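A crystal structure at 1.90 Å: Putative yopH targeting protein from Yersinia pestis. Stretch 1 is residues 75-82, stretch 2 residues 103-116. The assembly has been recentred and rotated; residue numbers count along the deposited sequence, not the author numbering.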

ATOM      1  N   LEU A  75      -6.668 -16.158  -1.181  1.00 23.45           N
ATOM      2  CA  LEU A  75      -5.476 -15.515  -1.730  1.00 24.29           C
ATOM      3  C   LEU A  75      -4.862 -14.610  -0.694  1.00 21.82           C
ATOM      4  O   LEU A  75      -5.540 -14.195   0.275  1.00 22.80           O
ATOM      5  CB  LEU A  75      -5.826 -14.711  -2.957  1.00 24.73           C
ATOM      6  CG  LEU A  75      -6.430 -15.442  -4.116  1.00 28.41           C
ATOM      7  CD1 LEU A  75      -6.346 -14.542  -5.327  1.00 33.37           C
ATOM      8  CD2 LEU A  75      -5.760 -16.777  -4.445  1.00 31.17           C
ATOM      9  N   SER A  76      -3.618 -14.216  -0.920  1.00 20.57           N
ATOM     10  CA  SER A  76      -3.020 -13.115  -0.148  1.00 20.45           C
ATOM     11  C   SER A  76      -2.876 -11.863  -1.018  1.00 19.95           C
ATOM     12  O   SER A  76      -3.103 -11.885  -2.262  1.00 19.39           O
ATOM     13  CB  SER A  76      -1.647 -13.522   0.423  1.00 21.20           C
ATOM     14  OG  SER A  76      -0.911 -14.024  -0.657  1.00 22.21           O
ATOM     15  N   GLY A  77      -2.533 -10.758  -0.351  1.00 19.86           N
ATOM     16  CA  GLY A  77      -2.428  -9.463  -1.046  1.00 19.56           C
ATOM     17  C   GLY A  77      -3.718  -8.923  -1.711  1.00 19.50           C
ATOM     18  O   GLY A  77      -3.661  -8.253  -2.737  1.00 19.02           O
ATOM     19  N   VAL A  78      -4.871  -9.214  -1.121  1.00 17.58           N
ATOM     20  CA  VAL A  78      -6.185  -8.835  -1.611  1.00 17.90           C
ATOM     21  C   VAL A  78      -6.380  -7.359  -1.228  1.00 16.86           C
ATOM     22  O   VAL A  78      -5.985  -6.907  -0.145  1.00 17.87           O
ATOM     23  CB  VAL A  78      -7.294  -9.671  -0.976  1.00 18.92           C
ATOM     24  CG1 VAL A  78      -8.675  -9.130  -1.393  1.00 19.09           C
ATOM     25  CG2 VAL A  78      -7.105 -11.122  -1.402  1.00 20.81           C
ATOM     26  N   ILE A  79      -6.859  -6.596  -2.185  1.00 16.69           N
ATOM     27  CA  ILE A  79      -7.065  -5.178  -1.933  1.00 18.05           C
ATOM     28  C   ILE A  79      -8.459  -4.960  -1.342  1.00 16.51           C
ATOM     29  O   ILE A  79      -9.470  -5.346  -1.964  1.00 18.33           O
ATOM     30  CB  ILE A  79      -6.986  -4.354  -3.234  1.00 19.56           C
ATOM     31  CG1 ILE A  79      -5.636  -4.510  -3.962  1.00 21.57           C
ATOM     32  CG2 ILE A  79      -7.258  -2.896  -2.925  1.00 19.48           C
ATOM     33  CD1 ILE A  79      -4.407  -4.363  -3.074  1.00 20.78           C
ATOM     34  N   ARG A  80      -8.526  -4.354  -0.172  1.00 17.47           N
ATOM     35  CA  ARG A  80      -9.763  -4.040   0.472  1.00 18.06           C
ATOM     36  C   ARG A  80      -9.953  -2.523   0.479  1.00 18.24           C
ATOM     37  O   ARG A  80      -8.971  -1.756   0.406  1.00 19.05           O
ATOM     38  CB  ARG A  80      -9.759  -4.537   1.900  1.00 18.48           C
ATOM     39  CG  ARG A  80      -9.383  -6.028   2.024  1.00 20.76           C
ATOM     40  CD  ARG A  80     -10.428  -6.916   1.367  1.00 22.12           C
ATOM     41  NE  ARG A  80     -10.265  -8.330   1.705  1.00 22.70           N
ATOM     42  CZ  ARG A  80     -11.015  -9.275   1.170  1.00 24.44           C
ATOM     43  NH1 ARG A  80     -11.947  -8.954   0.231  1.00 23.63           N
ATOM     44  NH2 ARG A  80     -10.841 -10.548   1.520  1.00 23.27           N
ATOM     45  N   CYS A  81     -11.192  -2.104   0.738  1.00 18.81           N
ATOM     46  CA  CYS A  81     -11.551  -0.665   0.593  1.00 19.05           C
ATOM     47  C   CYS A  81     -12.373  -0.238   1.761  1.00 18.91           C
ATOM     48  O   CYS A  81     -13.365  -0.868   2.064  1.00 17.68           O
ATOM     49  CB  CYS A  81     -12.307  -0.387  -0.693  1.00 19.96           C
ATOM     50  SG  CYS A  81     -11.626  -1.124  -2.223  1.00 23.36           S
ATOM     51  N   ALA A  82     -11.924   0.809   2.435  1.00 18.60           N
ATOM     52  CA  ALA A  82     -12.648   1.489   3.493  1.00 19.57           C
ATOM     53  C   ALA A  82     -13.030   2.896   3.010  1.00 20.63           C
ATOM     54  O   ALA A  82     -12.485   3.410   2.037  1.00 21.17           O
ATOM     55  CB  ALA A  82     -11.785   1.638   4.740  1.00 18.80           C
ATOM     56  N   THR A 103       8.292  -9.209  -4.619  1.00 25.96           N
ATOM     57  CA  THR A 103       7.381  -9.267  -5.762  1.00 25.66           C
ATOM     58  C   THR A 103       5.930  -9.155  -5.458  1.00 25.04           C
ATOM     59  O   THR A 103       5.220  -8.402  -6.112  1.00 24.16           O
ATOM     60  CB  THR A 103       7.593 -10.563  -6.568  1.00 27.27           C
ATOM     61  OG1 THR A 103       8.955 -10.664  -6.902  1.00 27.47           O
ATOM     62  CG2 THR A 103       6.679 -10.594  -7.802  1.00 28.82           C
ATOM     63  N   GLN A 104       5.438  -9.830  -4.421  1.00 24.10           N
ATOM     64  CA  GLN A 104       4.054  -9.651  -4.084  1.00 25.69           C
ATOM     65  C   GLN A 104       3.776  -8.277  -3.578  1.00 23.08           C
ATOM     66  O   GLN A 104       2.752  -7.695  -3.860  1.00 21.91           O
ATOM     67  CB  GLN A 104       3.532 -10.669  -3.030  1.00 27.30           C
ATOM     68  CG  GLN A 104       2.017 -10.457  -2.789  1.00 29.00           C
ATOM     69  CD  GLN A 104       1.382 -11.537  -1.888  1.00 31.64           C
ATOM     70  OE1 GLN A 104       1.832 -11.819  -0.771  1.00 35.44           O
ATOM     71  NE2 GLN A 104       0.370 -12.154  -2.395  1.00 33.15           N
ATOM     72  N   LEU A 105       4.720  -7.715  -2.831  1.00 24.32           N
ATOM     73  CA  LEU A 105       4.476  -6.350  -2.361  1.00 22.59           C
ATOM     74  C   LEU A 105       4.378  -5.346  -3.504  1.00 19.41           C
ATOM     75  O   LEU A 105       3.574  -4.413  -3.496  1.00 18.45           O
ATOM     76  CB  LEU A 105       5.544  -5.914  -1.337  1.00 26.46           C
ATOM     77  CG  LEU A 105       5.296  -6.012   0.159  1.00 29.99           C
ATOM     78  CD1 LEU A 105       6.352  -5.204   0.946  1.00 28.70           C
ATOM     79  CD2 LEU A 105       3.882  -5.541   0.529  1.00 26.10           C
ATOM     80  N   ALA A 106       5.203  -5.538  -4.507  1.00 20.80           N
ATOM     81  CA  ALA A 106       5.169  -4.720  -5.713  1.00 20.67           C
ATOM     82  C   ALA A 106       3.831  -4.946  -6.441  1.00 21.94           C
ATOM     83  O   ALA A 106       3.250  -3.980  -6.954  1.00 21.68           O
ATOM     84  CB  ALA A 106       6.372  -5.022  -6.597  1.00 22.41           C
ATOM     85  N   SER A 107       3.311  -6.183  -6.484  1.00 23.81           N
ATOM     86  CA  SER A 107       1.959  -6.411  -7.067  1.00 24.32           C
ATOM     87  C   SER A 107       0.868  -5.696  -6.304  1.00 22.23           C
ATOM     88  O   SER A 107      -0.075  -5.168  -6.902  1.00 22.74           O
ATOM     89  CB  SER A 107       1.561  -7.902  -7.122  1.00 25.91           C
ATOM     90  OG  SER A 107       2.392  -8.583  -7.992  1.00 34.35           O
ATOM     91  N   VAL A 108       0.951  -5.735  -4.984  1.00 21.68           N
ATOM     92  CA  VAL A 108       0.041  -4.962  -4.116  1.00 21.74           C
ATOM     93  C   VAL A 108       0.097  -3.483  -4.448  1.00 20.23           C
ATOM     94  O   VAL A 108      -0.911  -2.816  -4.646  1.00 20.83           O
ATOM     95  CB  VAL A 108       0.361  -5.203  -2.612  1.00 20.69           C
ATOM     96  CG1 VAL A 108      -0.398  -4.251  -1.715  1.00 21.44           C
ATOM     97  CG2 VAL A 108      -0.041  -6.617  -2.250  1.00 22.58           C
ATOM     98  N   LEU A 109       1.310  -2.986  -4.580  1.00 19.85           N
ATOM     99  CA  LEU A 109       1.464  -1.569  -4.872  1.00 21.17           C
ATOM    100  C   LEU A 109       0.772  -1.193  -6.206  1.00 21.58           C
ATOM    101  O   LEU A 109       0.014  -0.201  -6.336  1.00 19.42           O
ATOM    102  CB  LEU A 109       2.943  -1.216  -4.861  1.00 22.29           C
ATOM    103  CG  LEU A 109       3.215   0.284  -5.124  1.00 24.68           C
ATOM    104  CD1 LEU A 109       4.435   0.769  -4.359  1.00 26.41           C
ATOM    105  CD2 LEU A 109       3.380   0.560  -6.596  1.00 26.11           C
ATOM    106  N   THR A 110       1.053  -1.984  -7.214  1.00 22.22           N
ATOM    107  CA  THR A 110       0.474  -1.709  -8.552  1.00 24.71           C
ATOM    108  C   THR A 110      -1.051  -1.928  -8.550  1.00 24.31           C
ATOM    109  O   THR A 110      -1.775  -1.245  -9.243  1.00 26.15           O
ATOM    110  CB  THR A 110       1.177  -2.500  -9.681  1.00 26.01           C
ATOM    111  OG1 THR A 110       1.203  -3.896  -9.380  1.00 27.28           O
ATOM    112  CG2 THR A 110       2.558  -2.053  -9.820  1.00 26.54           C
ATOM    113  N   SER A 111      -1.536  -2.855  -7.756  1.00 24.17           N
ATOM    114  CA  SER A 111      -3.000  -3.100  -7.647  1.00 24.08           C
ATOM    115  C   SER A 111      -3.713  -1.976  -6.897  1.00 23.77           C
ATOM    116  O   SER A 111      -4.832  -1.571  -7.256  1.00 23.84           O
ATOM    117  CB  SER A 111      -3.264  -4.428  -6.960  1.00 24.89           C
ATOM    118  OG  SER A 111      -2.852  -5.482  -7.815  1.00 27.29           O
ATOM    119  N   LEU A 112      -3.042  -1.471  -5.875  1.00 22.26           N
ATOM    120  CA  LEU A 112      -3.563  -0.331  -5.108  1.00 22.40           C
ATOM    121  C   LEU A 112      -3.757   0.847  -6.041  1.00 24.72           C
ATOM    122  O   LEU A 112      -4.849   1.454  -6.109  1.00 23.65           O
ATOM    123  CB  LEU A 112      -2.580   0.043  -3.977  1.00 20.15           C
ATOM    124  CG  LEU A 112      -2.551  -0.832  -2.744  1.00 19.36           C
ATOM    125  CD1 LEU A 112      -1.427  -0.524  -1.759  1.00 19.57           C
ATOM    126  CD2 LEU A 112      -3.879  -0.813  -1.997  1.00 19.96           C
ATOM    127  N   VAL A 113      -2.681   1.157  -6.795  1.00 25.82           N
ATOM    128  CA  VAL A 113      -2.692   2.263  -7.748  1.00 27.01           C
ATOM    129  C   VAL A 113      -3.758   2.049  -8.806  1.00 29.67           C
ATOM    130  O   VAL A 113      -4.504   2.968  -9.153  1.00 28.46           O
ATOM    131  CB  VAL A 113      -1.271   2.478  -8.365  1.00 27.77           C
ATOM    132  CG1 VAL A 113      -1.335   3.392  -9.576  1.00 30.54           C
ATOM    133  CG2 VAL A 113      -0.350   3.043  -7.275  1.00 27.97           C
ATOM    134  N   ASP A 114      -3.857   0.834  -9.322  1.00 31.01           N
ATOM    135  CA  ASP A 114      -4.873   0.559 -10.350  1.00 35.23           C
ATOM    136  C   ASP A 114      -6.319   0.738  -9.831  1.00 31.74           C
ATOM    137  O   ASP A 114      -7.196   1.211 -10.554  1.00 32.02           O
ATOM    138  CB  ASP A 114      -4.708  -0.877 -10.901  1.00 38.81           C
ATOM    139  CG  ASP A 114      -3.560  -1.022 -11.934  1.00 43.82           C
ATOM    140  OD1 ASP A 114      -3.177  -0.058 -12.621  1.00 48.31           O
ATOM    141  OD2 ASP A 114      -3.071  -2.160 -12.083  1.00 50.79           O
ATOM    142  N   LYS A 115      -6.556   0.345  -8.595  1.00 28.97           N
ATOM    143  CA  LYS A 115      -7.880   0.465  -7.940  1.00 28.88           C
ATOM    144  C   LYS A 115      -8.234   1.920  -7.777  1.00 28.85           C
ATOM    145  O   LYS A 115      -9.352   2.308  -8.127  1.00 30.08           O
ATOM    146  CB  LYS A 115      -7.915  -0.240  -6.590  1.00 27.96           C
ATOM    147  CG  LYS A 115      -9.312  -0.462  -5.956  1.00 28.18           C
ATOM    148  CD  LYS A 115     -10.315  -1.207  -6.829  1.00 32.44           C
ATOM    149  CE  LYS A 115     -11.612  -1.500  -6.097  1.00 32.22           C
ATOM    150  NZ  LYS A 115     -12.573  -2.336  -6.878  1.00 33.49           N
ATOM    151  N   ALA A 116      -7.254   2.713  -7.344  1.00 26.18           N
ATOM    152  CA  ALA A 116      -7.418   4.136  -7.216  1.00 29.40           C
ATOM    153  C   ALA A 116      -7.838   4.814  -8.535  1.00 33.49           C
ATOM    154  O   ALA A 116      -8.804   5.565  -8.589  1.00 35.42           O
ATOM    155  CB  ALA A 116      -6.155   4.710  -6.651  1.00 27.65           C
TER

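This is a small, mostly apolar contact in which an extended segment lies along one face of a helix, with a single side-chain hydrogen bond at one end. About 362 Å² of surface is buried, counting both sides.

Stretch 2 is helical throughout, and the helix runs on beyond both ends of the stretch. Its backbone hydrogen bonds follow the usual i to i-4 pattern, for example Val108 N to Gln104 O at 2.9 Å and Leu112 N to Val108 O at 2.8 Å. Stretch 1 begins as loop and becomes a strand by Arg80. The two run in the same general direction. Gly77 CA lies 6.0 Å from Val108 CA, and Ile79 CA lies 6.8 Å from Leu112 CA. Two residues of extended chain thus keep pace with about one helical turn. Their backbones share no hydrogen bonds, so side chains do the joining.

The stretch 1 residues alternate. Ile79 and Cys81 direct their CA-to-CB bonds toward the helix. Val78 and Arg80 direct theirs away and make no contact with it. On the helix, the contacting residues are Gln104, Val108, Ser111, Leu112 and Lys115. Apart from the adjacent pair Ser111 and Leu112, they are spaced by three or four, which places them along one side.

The hydrogen bond is at the Ser76 end. Gln104 NE2 donates to Ser76 OG at 2.9 Å, with a nearly straight angle of 169° at the hydrogen. Gln104 has chi1 and chi2 both t, so its chain is extended and carries the amide out to the loop. Its other amide atom, OE1, is hydrogen-bonded elsewhere in the structure. Ser76 O is also near, 3.5 Å from Gln104 NE2, but the angle is too poor for a hydrogen bond.

Of the paired CA atoms, those of Gly77 and Val108 are the nearer, and Gly77 CA sits 3.9 Å from Val108 CG2. An ideal CB on Gly77 would point toward the helix, only 3.1 Å from Gln104 NE2 and 3.2 Å from Val108 CG2. Both distances are tight. The positive phi of 61° also favours glycine by itself.

Ile79 is the centre of the apolar packing and has the largest covered area, 95 Å². Its CD1 meets Leu112 CD2 at 3.7 Å and Val108 CG1 at 4.2 Å. Such contacts bring hydrocarbon surfaces together and shield them from water. Leu112 starts sideways, but the end of its side chain comes nearer to stretch 1. Ile79 CG1 also lies 3.8 Å from Ser111 CB, so the serine meets it through carbon. The hydroxyl of Ser111 is used within the helix: OG donates to Ser107 O at 2.9 Å.

Lys115 extends the contact to Cys81. Here too the lysine contributes carbon rather than charge. Lys115 CE is 3.9 Å from Cys81 SG, and Lys115 CG is 4.4 Å from Ile79 CG2. These are van der Waals contacts along the aliphatic part of the lysine. No salt bridge links the two stretches.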